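Local coordinates for protein ABC-type amino acid transport system, permease component (Caldanaerobacter subterraneus subsp. tengcongensis MB4, PDB 4YMU) that probably moves amino acids across the cell membrane as the membrane-spanning permease subunit of an ABC transporter, with arginine bound in a pocket of the protein, at residues K24-F27 with L28-I32; F153-M156 with L157-A161. All coordinates share one frame; numbering follows the deposited sequence.

Contact 1: residues K24-F27 with L28-I32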
ATOM      1  N   LYS C  24     -25.902  -6.583 -23.615  1.00100.37           N
ATOM      2  CA  LYS C  24     -26.112  -8.026 -23.754  1.00101.14           C
ATOM      3  C   LYS C  24     -24.804  -8.790 -23.979  1.00 99.45           C
ATOM      4  O   LYS C  24     -24.539  -9.805 -23.332  1.00 97.27           O
ATOM      5  CB  LYS C  24     -27.084  -8.288 -24.912  1.00 97.89           C
ATOM      6  CG  LYS C  24     -27.241  -9.750 -25.300  1.00109.60           C
ATOM      7  CD  LYS C  24     -28.009  -9.897 -26.616  1.00120.08           C
ATOM      8  CE  LYS C  24     -28.195 -11.364 -27.014  1.00127.94           C
ATOM      9  NZ  LYS C  24     -28.806 -11.550 -28.378  1.00130.94           N
ATOM     10  N   LEU C  25     -23.990  -8.280 -24.896  1.00 99.39           N
ATOM     11  CA  LEU C  25     -22.683  -8.849 -25.197  1.00 99.42           C
ATOM     12  C   LEU C  25     -21.766  -8.898 -23.962  1.00 92.98           C
ATOM     13  O   LEU C  25     -21.254  -9.961 -23.593  1.00 91.55           O
ATOM     14  CB  LEU C  25     -22.013  -8.024 -26.299  1.00 96.51           C
ATOM     15  CG  LEU C  25     -21.076  -8.692 -27.311  1.00104.50           C
ATOM     16  CD1 LEU C  25     -19.843  -7.828 -27.509  1.00103.16           C
ATOM     17  CD2 LEU C  25     -20.688 -10.120 -26.942  1.00107.63           C
ATOM     18  N   THR C  26     -21.572  -7.739 -23.334  1.00 79.70           N
ATOM     19  CA  THR C  26     -20.597  -7.582 -22.260  1.00 96.20           C
ATOM     20  C   THR C  26     -20.980  -8.369 -21.011  1.00 97.33           C
ATOM     21  O   THR C  26     -20.148  -9.053 -20.422  1.00 96.19           O
ATOM     22  CB  THR C  26     -20.415  -6.098 -21.886  1.00108.12           C
ATOM     23  OG1 THR C  26     -20.320  -5.310 -23.079  1.00113.98           O
ATOM     24  CG2 THR C  26     -19.152  -5.897 -21.062  1.00109.79           C
ATOM     25  N   PHE C  27     -22.245  -8.261 -20.620  1.00 95.84           N
ATOM     26  CA  PHE C  27     -22.794  -9.042 -19.526  1.00100.70           C
ATOM     27  C   PHE C  27     -22.510 -10.530 -19.675  1.00103.24           C
ATOM     28  O   PHE C  27     -21.916 -11.151 -18.799  1.00117.53           O
ATOM     29  CB  PHE C  27     -24.303  -8.858 -19.489  1.00112.54           C
ATOM     30  CG  PHE C  27     -24.825  -8.432 -18.160  1.00129.05           C
ATOM     31  CD1 PHE C  27     -25.147  -9.374 -17.193  1.00132.56           C
ATOM     32  CD2 PHE C  27     -24.999  -7.083 -17.872  1.00135.18           C
ATOM     33  CE1 PHE C  27     -25.635  -8.979 -15.958  1.00133.29           C
ATOM     34  CE2 PHE C  27     -25.485  -6.675 -16.642  1.00133.22           C
ATOM     35  CZ  PHE C  27     -25.807  -7.626 -15.682  1.00134.81           C
ATOM     36  N   LEU C  28     -22.950 -11.103 -20.783  1.00106.20           N
ATOM     37  CA  LEU C  28     -22.795 -12.536 -21.017  1.00104.22           C
ATOM     38  C   LEU C  28     -21.325 -12.965 -21.025  1.00100.34           C
ATOM     39  O   LEU C  28     -20.977 -14.014 -20.481  1.00100.65           O
ATOM     40  CB  LEU C  28     -23.486 -12.938 -22.326  1.00 94.17           C
ATOM     41  CG  LEU C  28     -23.432 -14.413 -22.733  1.00 98.11           C
ATOM     42  CD1 LEU C  28     -24.001 -15.310 -21.636  1.00 94.82           C
ATOM     43  CD2 LEU C  28     -24.187 -14.631 -24.050  1.00 93.04           C
ATOM     44  N   ALA C  29     -20.469 -12.150 -21.635  1.00 94.14           N
ATOM     45  CA  ALA C  29     -19.057 -12.494 -21.744  1.00 96.49           C
ATOM     46  C   ALA C  29     -18.419 -12.468 -20.366  1.00109.76           C
ATOM     47  O   ALA C  29     -17.835 -13.463 -19.912  1.00114.32           O
ATOM     48  CB  ALA C  29     -18.344 -11.533 -22.675  1.00 86.52           C
ATOM     49  N   VAL C  30     -18.574 -11.331 -19.694  1.00106.61           N
ATOM     50  CA  VAL C  30     -18.029 -11.142 -18.361  1.00109.15           C
ATOM     51  C   VAL C  30     -18.544 -12.219 -17.405  1.00108.40           C
ATOM     52  O   VAL C  30     -17.760 -12.782 -16.640  1.00109.10           O
ATOM     53  CB  VAL C  30     -18.324  -9.735 -17.825  1.00106.57           C
ATOM     54  CG1 VAL C  30     -17.958  -9.648 -16.357  1.00109.35           C
ATOM     55  CG2 VAL C  30     -17.542  -8.698 -18.630  1.00100.97           C
ATOM     56  N   THR C  31     -19.848 -12.493 -17.444  1.00103.59           N
ATOM     57  CA  THR C  31     -20.429 -13.563 -16.633  1.00 98.88           C
ATOM     58  C   THR C  31     -19.719 -14.892 -16.862  1.00104.33           C
ATOM     59  O   THR C  31     -19.330 -15.570 -15.913  1.00109.76           O
ATOM     60  CB  THR C  31     -21.921 -13.759 -16.918  1.00 95.05           C
ATOM     61  OG1 THR C  31     -22.664 -12.692 -16.325  1.00 96.66           O
ATOM     62  CG2 THR C  31     -22.403 -15.064 -16.320  1.00 98.47           C
ATOM     63  N   ILE C  32     -19.539 -15.242 -18.130  1.00100.26           N
ATOM     64  CA  ILE C  32     -18.877 -16.482 -18.503  1.00 90.47           C
ATOM     65  C   ILE C  32     -17.395 -16.396 -18.171  1.00 90.63           C
ATOM     66  O   ILE C  32     -16.802 -17.364 -17.700  1.00 89.81           O
ATOM     67  CB  ILE C  32     -19.084 -16.792 -20.016  1.00 84.00           C
ATOM     68  CG1 ILE C  32     -20.518 -17.284 -20.268  1.00 82.08           C
ATOM     69  CG2 ILE C  32     -18.107 -17.845 -20.492  1.00 76.36           C
ATOM     70  CD1 ILE C  32     -20.886 -17.376 -21.723  1.00 75.69           C
TER
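Thr26 and Val30, one helical turn apart, lie side by side with their side chains pointing the same way, and their CG2 methyls meet at 4.0 Å. In Val30, CG1 is turned anti to the backbone N (chi1 170°), which leaves CG2 beside the preceding turn, 3.2 Å from Thr26 O. That same carbonyl accepts the backbone N of Val30. The Thr26 hydroxyl is directed back along the helix, where OG1 bonds to Thr22 O. Further round the helix surface, Phe27 O is gripped twice by Thr31: its backbone N approaches at 2.8 Å almost in line with the C=O, while OG1 reaches the oxygen at 3.0 Å from above the carbonyl plane, 43° out of it. The Phe27 ring swings outward, and its CD1 comes no nearer than 4.2 Å to Thr31 OG1. Leu25 and Ala29 share a different face, packed onto Leu95 of helix 87-112, whereas Thr26 and Val30 rest on Met156 of helix 129-160. Bonds from Leu28 N to Lys24 O and from Ala29 N to Leu25 O complete the regular i to i+4 pattern of an alpha-helix, here helix 12-44, most of which is predicted to span the membrane.

Contact 2: residues F153-M156 with L157-A161. With ARG (arginine), chain J; ARG (arginine), chain I.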
ATOM      1  N   PHE C 153     -15.946  -5.442 -15.588  1.00101.89           N
ATOM      2  CA  PHE C 153     -17.136  -5.209 -16.387  1.00 99.31           C
ATOM      3  C   PHE C 153     -17.093  -3.846 -17.062  1.00 98.83           C
ATOM      4  O   PHE C 153     -17.339  -3.737 -18.257  1.00101.58           O
ATOM      5  CB  PHE C 153     -18.372  -5.296 -15.493  1.00 99.71           C
ATOM      6  CG  PHE C 153     -19.661  -4.953 -16.190  1.00103.28           C
ATOM      7  CD1 PHE C 153     -20.130  -3.645 -16.212  1.00102.33           C
ATOM      8  CD2 PHE C 153     -20.400  -5.937 -16.832  1.00102.28           C
ATOM      9  CE1 PHE C 153     -21.318  -3.327 -16.853  1.00103.45           C
ATOM     10  CE2 PHE C 153     -21.589  -5.630 -17.469  1.00100.12           C
ATOM     11  CZ  PHE C 153     -22.049  -4.319 -17.480  1.00102.28           C
ATOM     12  N   ILE C 154     -16.785  -2.804 -16.299  1.00 96.85           N
ATOM     13  CA  ILE C 154     -16.762  -1.457 -16.860  1.00 94.06           C
ATOM     14  C   ILE C 154     -15.758  -1.377 -18.005  1.00 92.91           C
ATOM     15  O   ILE C 154     -16.047  -0.801 -19.054  1.00 97.29           O
ATOM     16  CB  ILE C 154     -16.430  -0.391 -15.788  1.00 88.75           C
ATOM     17  CG1 ILE C 154     -17.546  -0.318 -14.738  1.00 91.75           C
ATOM     18  CG2 ILE C 154     -16.197   0.976 -16.424  1.00 70.60           C
ATOM     19  CD1 ILE C 154     -17.296   0.702 -13.653  1.00 86.49           C
ATOM     20  N   VAL C 155     -14.595  -1.989 -17.812  1.00 83.18           N
ATOM     21  CA  VAL C 155     -13.547  -1.991 -18.823  1.00 87.57           C
ATOM     22  C   VAL C 155     -14.003  -2.764 -20.070  1.00 99.46           C
ATOM     23  O   VAL C 155     -13.740  -2.353 -21.211  1.00100.20           O
ATOM     24  CB  VAL C 155     -12.263  -2.628 -18.275  1.00 75.75           C
ATOM     25  CG1 VAL C 155     -11.249  -2.838 -19.384  1.00 80.82           C
ATOM     26  CG2 VAL C 155     -11.674  -1.749 -17.198  1.00 82.55           C
ATOM     27  N   MET C 156     -14.699  -3.874 -19.841  1.00 88.05           N
ATOM     28  CA  MET C 156     -15.149  -4.732 -20.914  1.00 88.29           C
ATOM     29  C   MET C 156     -16.219  -4.089 -21.793  1.00 90.54           C
ATOM     30  O   MET C 156     -16.373  -4.486 -22.935  1.00 77.63           O
ATOM     31  CB  MET C 156     -15.649  -6.058 -20.348  1.00 87.82           C
ATOM     32  CG  MET C 156     -14.535  -6.985 -19.919  1.00 85.65           C
ATOM     33  SD  MET C 156     -13.535  -7.548 -21.317  1.00124.80           S
ATOM     34  CE  MET C 156     -14.525  -8.951 -21.817  1.00 75.97           C
ATOM     35  N   LEU C 157     -16.958  -3.117 -21.258  1.00 96.53           N
ATOM     36  CA  LEU C 157     -17.927  -2.358 -22.050  1.00 94.01           C
ATOM     37  C   LEU C 157     -17.189  -1.660 -23.171  1.00 95.32           C
ATOM     38  O   LEU C 157     -17.555  -1.770 -24.343  1.00103.41           O
ATOM     39  CB  LEU C 157     -18.651  -1.316 -21.196  1.00 91.17           C
ATOM     40  CG  LEU C 157     -19.776  -1.853 -20.309  1.00 99.32           C
ATOM     41  CD1 LEU C 157     -20.482  -0.715 -19.595  1.00103.07           C
ATOM     42  CD2 LEU C 157     -20.771  -2.665 -21.132  1.00 97.85           C
ATOM     43  N   LYS C 158     -16.148  -0.932 -22.808  1.00 86.41           N
ATOM     44  CA  LYS C 158     -15.323  -0.299 -23.810  1.00 89.75           C
ATOM     45  C   LYS C 158     -14.727  -1.373 -24.722  1.00 92.16           C
ATOM     46  O   LYS C 158     -14.748  -1.243 -25.948  1.00 95.37           O
ATOM     47  CB  LYS C 158     -14.228   0.540 -23.150  1.00 77.64           C
ATOM     48  CG  LYS C 158     -14.771   1.703 -22.343  1.00 81.05           C
ATOM     49  CD  LYS C 158     -13.670   2.682 -21.933  1.00 87.72           C
ATOM     50  CE  LYS C 158     -12.701   2.051 -20.932  1.00 84.79           C
ATOM     51  NZ  LYS C 158     -11.466   2.883 -20.748  1.00 89.83           N
ATOM     52  N   GLU C 159     -14.247  -2.458 -24.128  1.00 88.50           N
ATOM     53  CA  GLU C 159     -13.583  -3.486 -24.915  1.00 88.46           C
ATOM     54  C   GLU C 159     -14.470  -4.118 -25.998  1.00 91.63           C
ATOM     55  O   GLU C 159     -13.981  -4.449 -27.075  1.00 84.00           O
ATOM     56  CB  GLU C 159     -12.975  -4.561 -24.014  1.00 75.24           C
ATOM     57  CG  GLU C 159     -11.756  -4.085 -23.226  1.00 88.49           C
ATOM     58  CD  GLU C 159     -10.557  -3.756 -24.104  1.00 90.81           C
ATOM     59  OE1 GLU C 159     -10.498  -4.239 -25.248  1.00105.63           O
ATOM     60  OE2 GLU C 159      -9.657  -3.023 -23.655  1.00 86.53           O
ATOM     61  N   SER C 160     -15.760  -4.270 -25.698  1.00 87.05           N
ATOM     62  CA  SER C 160     -16.699  -4.994 -26.538  1.00 80.19           C
ATOM     63  C   SER C 160     -16.983  -4.255 -27.855  1.00 90.21           C
ATOM     64  O   SER C 160     -17.424  -4.862 -28.823  1.00 94.14           O
ATOM     65  CB  SER C 160     -18.003  -5.217 -25.785  1.00 77.92           C
ATOM     66  OG  SER C 160     -18.698  -3.991 -25.656  1.00 86.25           O
ATOM     67  N   ALA C 161     -16.700  -2.957 -27.905  1.00 94.86           N
ATOM     68  CA  ALA C 161     -16.865  -2.179 -29.132  1.00 89.09           C
ATOM     69  C   ALA C 161     -16.114  -2.816 -30.301  1.00 93.47           C
ATOM     70  O   ALA C 161     -16.348  -2.477 -31.461  1.00 96.68           O
ATOM     71  CB  ALA C 161     -16.395  -0.753 -28.936  1.00 76.72           C
TER
HETATM   72  N   ARG J 301      -9.011  -0.827 -25.111  1.00 80.95           N
HETATM   73  CA  ARG J 301      -9.522  -0.000 -24.021  1.00 89.03           C
HETATM   74  C   ARG J 301     -10.306   1.193 -24.551  1.00 95.61           C
HETATM   75  O   ARG J 301     -11.055   1.822 -23.792  1.00101.45           O
HETATM   76  CB  ARG J 301      -8.376   0.496 -23.128  1.00 89.22           C
HETATM   77  CG  ARG J 301      -7.475   1.536 -23.775  1.00 82.53           C
HETATM   78  CD  ARG J 301      -6.265   1.795 -22.918  1.00 86.05           C
HETATM   79  NE  ARG J 301      -5.483   2.939 -23.384  1.00 96.03           N
HETATM   80  CZ  ARG J 301      -4.283   3.265 -22.908  1.00100.78           C
HETATM   81  NH1 ARG J 301      -3.728   2.526 -21.956  1.00101.85           N
HETATM   82  NH2 ARG J 301      -3.642   4.323 -23.379  1.00 98.99           N
HETATM   83  OXT ARG J 301     -10.193   1.563 -25.728  1.00 88.86           O
HETATM   84  N   ARG I 301      -7.368  -3.835 -25.189  1.00 88.03           N
HETATM   85  CA  ARG I 301      -6.283  -4.506 -24.471  1.00 95.72           C
HETATM   86  C   ARG I 301      -5.883  -5.814 -25.131  1.00102.06           C
HETATM   87  O   ARG I 301      -4.878  -6.426 -24.747  1.00106.72           O
HETATM   88  CB  ARG I 301      -6.678  -4.800 -23.027  1.00 81.86           C
HETATM   89  CG  ARG I 301      -7.721  -5.873 -22.861  1.00 79.94           C
HETATM   90  CD  ARG I 301      -8.184  -5.912 -21.413  1.00 85.36           C
HETATM   91  NE  ARG I 301      -9.033  -7.061 -21.128  1.00 93.17           N
HETATM   92  CZ  ARG I 301      -9.727  -7.215 -20.008  1.00 99.30           C
HETATM   93  NH1 ARG I 301     -10.475  -8.297 -19.835  1.00 96.24           N
HETATM   94  NH2 ARG I 301      -9.679  -6.281 -19.064  1.00104.76           N
HETATM   95  OXT ARG I 301      -6.570  -6.288 -26.035  1.00 91.11           O
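Val155 lies alongside Glu159, its CG1 methyl 4.1 Å from Glu159 CG, the two side chains pointing the same way. Bent at chi2 (-66°), the glutamate chain brings its carboxylate to the amino groups of two ligands: OE2 accepts N of the chain I arginine at 2.9 Å and N of the chain J arginine at 2.7 Å, while OE1 adds a weak bond to the former. Met156, also bent at chi2, sets SD 3.5 Å from NH1 of the chain I arginine, and Val155 CG1 is 3.8 Å from its NH2. Lys158 NZ is held chiefly by Arg63 O of the second subunit and makes a weak bond, 3.2 Å, to O of the chain J arginine. The Phe153 and Leu157 side chains cross obliquely, CE1 of Phe153 lying 3.9 Å from CD1 of Leu157, and the Phe153 ring meets Phe203 edge-to-face. Ser160 OG bonds back to Leu157 O at 2.8 Å. With an alanine at Glu159, the amino groups of both arginines would probably lose the acceptor they share. One buried carboxylate between two amino groups, with a lysine at a ligand carboxylate, is consistent with recognition of the amino acid's charged amino and carboxylate groups.

Contacts 1 and 2 sit on neighbouring helices, 12-44 and 129-160, with their centres about 10 Å apart, and they touch directly. Thr26 is the main bridge: its CG2 is 3.5 Å from Met156 C, and its OG1 is 3.3 Å from Leu157 CD2, with a weak hydrogen bond to Ser160 OG. Leu25 CD1 adds a contact to Ser160 CB at 3.6 Å. The ligands are met by contact 2, which supplies Val155, Met156 and Glu159 to the arginine pocket. Contact 1 stands behind that wall, the Val30 side chain about 7 Å from a bound arginine, and residues 24-32 pack on the pocket-lining helix through Met156, Leu157 and Ser160.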